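Local coordinates for IRMA (Escherichia coli CFT073, PDB 5EK5), which is a secreted, virulence-associated protein of fibronectin fold that mimics interleukin receptors and so probably binds host cytokines, at the interface of chains A and B. Sequence-based numbering; all coordinates share one arbitrary frame. Chains: chain A/B, IRMA.

Contact 1: the interface of chains A and B. Residues chain A 26, 28, 87-89; chain B 118-120.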
loop_
_atom_site.group_PDB
_atom_site.type_symbol
_atom_site.label_atom_id
_atom_site.label_comp_id
_atom_site.label_asym_id
_atom_site.label_seq_id
_atom_site.Cartn_x
_atom_site.Cartn_y
_atom_site.Cartn_z
ATOM N N TYR A 26 13.804 -1.374 4.302
ATOM C CA TYR A 26 12.362 -1.557 4.183
ATOM C C TYR A 26 11.679 -0.219 4.415
ATOM O O TYR A 26 11.834 0.392 5.472
ATOM C CB TYR A 26 11.865 -2.614 5.171
ATOM C CG TYR A 26 12.599 -3.928 5.032
ATOM C CD1 TYR A 26 12.209 -4.862 4.082
ATOM C CD2 TYR A 26 13.700 -4.218 5.826
ATOM C CE1 TYR A 26 12.883 -6.059 3.940
ATOM C CE2 TYR A 26 14.383 -5.412 5.692
ATOM C CZ TYR A 26 13.969 -6.329 4.746
ATOM O OH TYR A 26 14.645 -7.520 4.606
ATOM N N PHE A 28 8.543 2.298 4.946
ATOM C CA PHE A 28 7.195 2.307 5.494
ATOM C C PHE A 28 6.520 3.663 5.314
ATOM O O PHE A 28 7.117 4.719 5.568
ATOM C CB PHE A 28 7.222 1.937 6.968
ATOM C CG PHE A 28 7.657 0.527 7.227
ATOM C CD1 PHE A 28 8.999 0.188 7.258
ATOM C CD2 PHE A 28 6.718 -0.471 7.394
ATOM C CE1 PHE A 28 9.396 -1.112 7.486
ATOM C CE2 PHE A 28 7.103 -1.772 7.617
ATOM C CZ PHE A 28 8.449 -2.098 7.665
ATOM N N VAL A 87 12.362 -12.837 5.478
ATOM C CA VAL A 87 11.354 -11.927 6.046
ATOM C C VAL A 87 10.066 -11.900 5.227
ATOM O O VAL A 87 10.087 -11.555 4.045
ATOM C CB VAL A 87 11.846 -10.476 6.165
ATOM C CG1 VAL A 87 10.927 -9.689 7.108
ATOM C CG2 VAL A 87 13.209 -10.454 6.729
ATOM N N ALA A 88 8.948 -12.250 5.852
ATOM C CA ALA A 88 7.664 -12.237 5.166
ATOM C C ALA A 88 6.746 -11.206 5.797
ATOM O O ALA A 88 6.006 -10.502 5.114
ATOM C CB ALA A 88 7.025 -13.623 5.206
ATOM N N THR A 89 6.816 -11.114 7.120
ATOM C CA THR A 89 5.949 -10.223 7.870
ATOM C C THR A 89 6.721 -9.501 8.963
ATOM O O THR A 89 7.819 -9.913 9.349
ATOM C CB THR A 89 4.781 -10.976 8.546
ATOM O OG1 THR A 89 5.265 -11.653 9.713
ATOM C CG2 THR A 89 4.127 -11.980 7.591
ATOM N N PRO B 118 4.932 -6.700 -0.534
ATOM C CA PRO B 118 5.274 -5.938 0.665
ATOM C C PRO B 118 5.239 -6.820 1.899
ATOM O O PRO B 118 4.565 -7.850 1.904
ATOM C CB PRO B 118 4.180 -4.877 0.725
ATOM C CG PRO B 118 3.006 -5.558 0.146
ATOM C CD PRO B 118 3.528 -6.499 -0.923
ATOM N N LEU B 119 5.972 -6.418 2.929
ATOM C CA LEU B 119 5.867 -7.061 4.223
ATOM C C LEU B 119 4.462 -6.896 4.771
ATOM O O LEU B 119 3.872 -5.820 4.683
ATOM C CB LEU B 119 6.886 -6.473 5.200
ATOM C CG LEU B 119 8.357 -6.634 4.816
ATOM C CD1 LEU B 119 9.254 -6.072 5.905
ATOM C CD2 LEU B 119 8.680 -8.097 4.544
ATOM N N LEU B 120 3.923 -7.964 5.339
ATOM C CA LEU B 120 2.661 -7.858 6.040
ATOM C C LEU B 120 2.964 -7.283 7.418
ATOM O O LEU B 120 3.986 -7.609 8.022
ATOM C CB LEU B 120 1.967 -9.218 6.132
ATOM C CG LEU B 120 0.503 -9.202 6.570
ATOM C CD1 LEU B 120 -0.304 -10.209 5.771
ATOM C CD2 LEU B 120 0.405 -9.507 8.054
HETATM O O HOH W 1 5.166 -10.821 2.664
#
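B:Leu119 and B:Leu120 enter the fold of chain A through a strand-addition interface, possibly a reciprocal exchange of C-terminal strands: the C-terminal strand of chain B starts as a parallel neighbour of A:Thr89, joining the two copies of the deposited assembly through main chain as well as side chains. The structure alone does not show whether the pair forms in solution. The backbone amide N of B:Leu120 donates to the carbonyl A:Ala88 O over 3.3 Å, consistent with the parallel bridge beside it. The bond is nearly straight, 164° at the hydrogen, and in the carbonyl plane on a lone pair. The oxygen of water 1 lies 2.6 Å from A:Ala88 O and also meets the carbonyl B:Pro118 O.

B:Leu119 is the plug, with 77 Å² hidden by chain A. Chi1 -61° turns CG toward A:Tyr26 and A:Val87, and chi2 -177° spreads the two methyls between them. B:Leu119 CD1 stands above the A:Tyr26 ring plane just outside the rim, 3.7 Å from the ring atom A:Tyr26 CD1, the two side chains crossing at about a right angle. A:Phe28 sits farther back, its CZ 4.4 Å from the same methyl. The other branch, B:Leu119 CD2, meets A:Val87 CG1 at 3.8 Å. One residue on, the side chains of A:Thr89 and B:Leu120 run alongside each other, and the threonine methyl CG2 rests 3.8 Å from B:Leu120 CB.

Contact 2: the interface of chains A and B. Residues chain A 12-13, 114, 118-119; chain B 13, 114, 118.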
loop_
_atom_site.group_PDB
_atom_site.type_symbol
_atom_site.label_atom_id
_atom_site.label_comp_id
_atom_site.label_asym_id
_atom_site.label_seq_id
_atom_site.Cartn_x
_atom_site.Cartn_y
_atom_site.Cartn_z
ATOM N N ARG A 12 2.021 0.945 6.268
ATOM C CA ARG A 12 2.191 -0.138 5.312
ATOM C C ARG A 12 3.612 -0.104 4.769
ATOM O O ARG A 12 4.255 0.945 4.761
ATOM C CB ARG A 12 1.178 -0.039 4.165
ATOM C CG ARG A 12 1.374 1.141 3.224
ATOM C CD ARG A 12 0.242 1.213 2.204
ATOM N NE ARG A 12 0.455 2.245 1.189
ATOM C CZ ARG A 12 1.007 2.021 -0.001
ATOM N NH1 ARG A 12 1.393 0.797 -0.338
ATOM N NH2 ARG A 12 1.158 3.020 -0.864
ATOM N N ASN A 13 4.096 -1.260 4.330
ATOM C CA ASN A 13 5.417 -1.368 3.733
ATOM C C ASN A 13 5.315 -1.048 2.248
ATOM O O ASN A 13 4.510 -1.651 1.538
ATOM C CB ASN A 13 5.992 -2.765 3.963
ATOM C CG ASN A 13 7.221 -3.032 3.130
ATOM O OD1 ASN A 13 7.265 -3.985 2.358
ATOM N ND2 ASN A 13 8.226 -2.177 3.272
ATOM N N GLN A 114 -1.167 -2.699 7.634
ATOM C CA GLN A 114 -1.564 -3.510 6.488
ATOM C C GLN A 114 -1.322 -4.984 6.788
ATOM O O GLN A 114 -0.248 -5.525 6.507
ATOM C CB GLN A 114 -0.810 -3.115 5.217
ATOM C CG GLN A 114 -1.468 -3.654 3.943
ATOM C CD GLN A 114 -0.680 -3.342 2.678
ATOM O OE1 GLN A 114 0.517 -3.060 2.730
ATOM N NE2 GLN A 114 -1.353 -3.397 1.534
ATOM N N PRO A 118 -1.231 -8.335 -0.568
ATOM C CA PRO A 118 -1.878 -7.849 -1.791
ATOM C C PRO A 118 -1.456 -8.577 -3.062
ATOM O O PRO A 118 -0.360 -9.142 -3.124
ATOM C CB PRO A 118 -1.428 -6.391 -1.852
ATOM C CG PRO A 118 -0.075 -6.416 -1.239
ATOM C CD PRO A 118 -0.104 -7.478 -0.162
ATOM N N LEU A 119 -2.327 -8.549 -4.065
ATOM C CA LEU A 119 -1.951 -8.973 -5.403
ATOM C C LEU A 119 -0.845 -8.061 -5.894
ATOM O O LEU A 119 -0.886 -6.855 -5.668
ATOM C CB LEU A 119 -3.134 -8.920 -6.371
ATOM C CG LEU A 119 -4.360 -9.796 -6.126
ATOM C CD1 LEU A 119 -5.344 -9.602 -7.265
ATOM C CD2 LEU A 119 -3.966 -11.258 -5.997
ATOM N N ASN B 13 -3.404 -3.123 -4.840
ATOM C CA ASN B 13 -4.480 -3.958 -4.345
ATOM C C ASN B 13 -4.579 -3.828 -2.830
ATOM O O ASN B 13 -3.594 -4.028 -2.117
ATOM C CB ASN B 13 -4.251 -5.412 -4.751
ATOM C CG ASN B 13 -5.176 -6.368 -4.042
ATOM O OD1 ASN B 13 -4.728 -7.288 -3.358
ATOM N ND2 ASN B 13 -6.477 -6.165 -4.207
ATOM N N GLN B 114 1.953 -1.327 -7.808
ATOM C CA GLN B 114 2.673 -2.023 -6.750
ATOM C C GLN B 114 3.211 -3.355 -7.265
ATOM O O GLN B 114 2.548 -4.385 -7.134
ATOM C CB GLN B 114 1.771 -2.242 -5.532
ATOM C CG GLN B 114 2.550 -2.584 -4.277
ATOM C CD GLN B 114 1.686 -2.824 -3.055
ATOM O OE1 GLN B 114 0.507 -3.159 -3.160
ATOM N NE2 GLN B 114 2.271 -2.621 -1.879
ATOM N N PRO B 118 4.932 -6.700 -0.534
ATOM C CA PRO B 118 5.274 -5.938 0.665
ATOM C C PRO B 118 5.239 -6.820 1.899
ATOM O O PRO B 118 4.565 -7.850 1.904
ATOM C CB PRO B 118 4.180 -4.877 0.725
ATOM C CG PRO B 118 3.006 -5.558 0.146
ATOM C CD PRO B 118 3.528 -6.499 -0.923
HETATM O O HOH W 2 -0.884 -4.157 -5.030
HETATM O O HOH W 3 1.752 -1.733 0.734
HETATM O O HOH W 4 -1.011 -2.617 -1.285
#
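A:Pro118 and B:Pro118 face each other at the middle of a two-fold symmetric, water-rich interface, where the segments leading into the C-terminal strands pass one another and the two chains are held at close range. The prolines meet through their CG corners, A:Pro118 CG to B:Pro118 CG being 3.5 Å, slightly tighter than usual van der Waals contact.

Beside this apolar pair, the side-chain oxygen of B:Asn13 takes a direct bond from the backbone: A:Leu119 N donates to B:Asn13 OD1 over 2.8 Å. The bond is close to straight, although the donor is tilted 28° from the carbonyl plane. B:Asn13 reaches it with CG anti to the backbone N, chi1 169°. The backbone N of B:Asn13 binds water 2 at 2.7 Å from its oxygen, and that water also meets A:Leu119 O and B:Gln114 OE1.

Water 3 gathers groups from both chains: the guanidinium nitrogen A:Arg12 NH1, the carbonyl A:Asn13 O, A:Gln114 OE1 and B:Gln114 NE2. It spares two donors a direct meeting, for A:Arg12 NH1 and B:Gln114 NE2 stay 3.9 Å apart, with the guanidinium and amide planes 85° from each other. Water 4 joins A:Gln114 NE2 to B:Asn13 O and B:Gln114 OE1. With waters 2 and 4 on OE1 and water 3 on NE2, the B:Gln114 carboxamide is engaged at both ends. For the protein, this patch probably fixes how the two copies are set against each other.

Contact 3: the interface of chains A and B. Residues chain A 12-15; chain B 114, 116.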
loop_
_atom_site.group_PDB
_atom_site.type_symbol
_atom_site.label_atom_id
_atom_site.label_comp_id
_atom_site.label_asym_id
_atom_site.label_seq_id
_atom_site.Cartn_x
_atom_site.Cartn_y
_atom_site.Cartn_z
ATOM N N ARG A 12 2.021 0.945 6.268
ATOM C CA ARG A 12 2.191 -0.138 5.312
ATOM C C ARG A 12 3.612 -0.104 4.769
ATOM O O ARG A 12 4.255 0.945 4.761
ATOM C CB ARG A 12 1.178 -0.039 4.165
ATOM C CG ARG A 12 1.374 1.141 3.224
ATOM C CD ARG A 12 0.242 1.213 2.204
ATOM N NE ARG A 12 0.455 2.245 1.189
ATOM C CZ ARG A 12 1.007 2.021 -0.001
ATOM N NH1 ARG A 12 1.393 0.797 -0.338
ATOM N NH2 ARG A 12 1.158 3.020 -0.864
ATOM N N ASN A 13 4.096 -1.260 4.330
ATOM C CA ASN A 13 5.417 -1.368 3.733
ATOM C C ASN A 13 5.315 -1.048 2.248
ATOM O O ASN A 13 4.510 -1.651 1.538
ATOM C CB ASN A 13 5.992 -2.765 3.963
ATOM C CG ASN A 13 7.221 -3.032 3.130
ATOM O OD1 ASN A 13 7.265 -3.985 2.358
ATOM N ND2 ASN A 13 8.226 -2.177 3.272
ATOM N N THR A 14 6.120 -0.099 1.775
ATOM C CA THR A 14 5.923 0.423 0.422
ATOM C C THR A 14 6.999 0.054 -0.590
ATOM O O THR A 14 6.811 0.305 -1.767
ATOM C CB THR A 14 5.813 1.957 0.412
ATOM O OG1 THR A 14 6.933 2.531 1.095
ATOM C CG2 THR A 14 4.537 2.393 1.099
ATOM N N ASP A 15 8.141 -0.451 -0.133
ATOM C CA ASP A 15 9.206 -0.934 -1.022
ATOM C C ASP A 15 10.350 -1.516 -0.206
ATOM O O ASP A 15 10.415 -1.331 1.012
ATOM C CB ASP A 15 9.748 0.165 -1.955
ATOM C CG ASP A 15 9.118 0.121 -3.348
ATOM O OD1 ASP A 15 9.332 -0.882 -4.061
ATOM O OD2 ASP A 15 8.431 1.093 -3.741
ATOM N N GLN B 114 1.953 -1.327 -7.808
ATOM C CA GLN B 114 2.673 -2.023 -6.750
ATOM C C GLN B 114 3.211 -3.355 -7.265
ATOM O O GLN B 114 2.548 -4.385 -7.134
ATOM C CB GLN B 114 1.771 -2.242 -5.532
ATOM C CG GLN B 114 2.550 -2.584 -4.277
ATOM C CD GLN B 114 1.686 -2.824 -3.055
ATOM O OE1 GLN B 114 0.507 -3.159 -3.160
ATOM N NE2 GLN B 114 2.271 -2.621 -1.879
ATOM N N TYR B 116 5.655 -5.287 -6.210
ATOM C CA TYR B 116 6.529 -5.851 -5.194
ATOM C C TYR B 116 5.663 -6.485 -4.125
ATOM O O TYR B 116 4.570 -5.996 -3.851
ATOM C CB TYR B 116 7.447 -4.786 -4.588
ATOM C CG TYR B 116 6.691 -3.619 -4.014
ATOM C CD1 TYR B 116 6.204 -3.653 -2.711
ATOM C CD2 TYR B 116 6.444 -2.488 -4.779
ATOM C CE1 TYR B 116 5.501 -2.596 -2.190
ATOM C CE2 TYR B 116 5.747 -1.422 -4.266
ATOM C CZ TYR B 116 5.269 -1.485 -2.975
ATOM O OH TYR B 116 4.572 -0.415 -2.459
HETATM O O HOH W 5 1.752 -1.733 0.734
HETATM O O HOH W 6 2.870 1.453 -2.827
#
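B:Tyr116 lies across strand 9-19 of chain A, in the deposited pair of an interleukin receptor mimic with a fibronectin fold, and 67 Å² of it is hidden there.

Packing comes first. With CG between the backbone N and the carbonyl carbon, chi1 56°, the B:Tyr116 ring is laid back against its own chain, and B:Gln114 CG covers one face near the rim. The opposite face is turned to chain A, where the carboxylate oxygen OD1 of A:Asp15 sits about 3.3 Å above the ring plane, offset toward the rim. The carboxylate is inclined 41° to the ring, but A:Asp15 is poorly ordered, so this cover is tentative. On chain A itself, the A:Thr14 methyl CG2 lies 3.7 Å above the centre of the A:Arg12 guanidinium.

Water-mediated bonds carry much of the polar contact. A:Arg12 uses both terminal nitrogens on water 6, NH1 and NH2 each lying 3.0 Å from its oxygen. The phenol hydroxyl meets the same water, B:Tyr116 OH being 2.6 Å from it. The guanidinium and ring planes lie 13° apart.

Direct polar contacts are less certain. The carbonyl A:Thr14 O approaches B:Tyr116 OH very closely but also crowds the ring carbon CZ, so a hydrogen bond is doubtful. Within chain A, the carboxamide A:Asn13 ND2 donates to A:Asp15 O over 3.3 Å, coming in well above the carbonyl plane, a long bond to a poorly ordered residue and so weakly supported.

Contacts 2 and 3 nearly merge: their C-alpha centres are about 5 Å apart, and they share A:Arg12, A:Asn13 and B:Gln114. Contact 1 lies about 9 Å from contact 2, measured between the same centres, and about 8 Å from contact 3; it shares B:Pro118 with contact 2. One stretch of chain B, from B:Gln114 to B:Leu120, thus runs through all three, passing from the wet centre of this assembly into the fold of chain A. The two-fold symmetry repeats each contact with the chains exchanged; together with the strand pairing in contact 1, this is consistent with a reciprocal exchange of C-terminal strands.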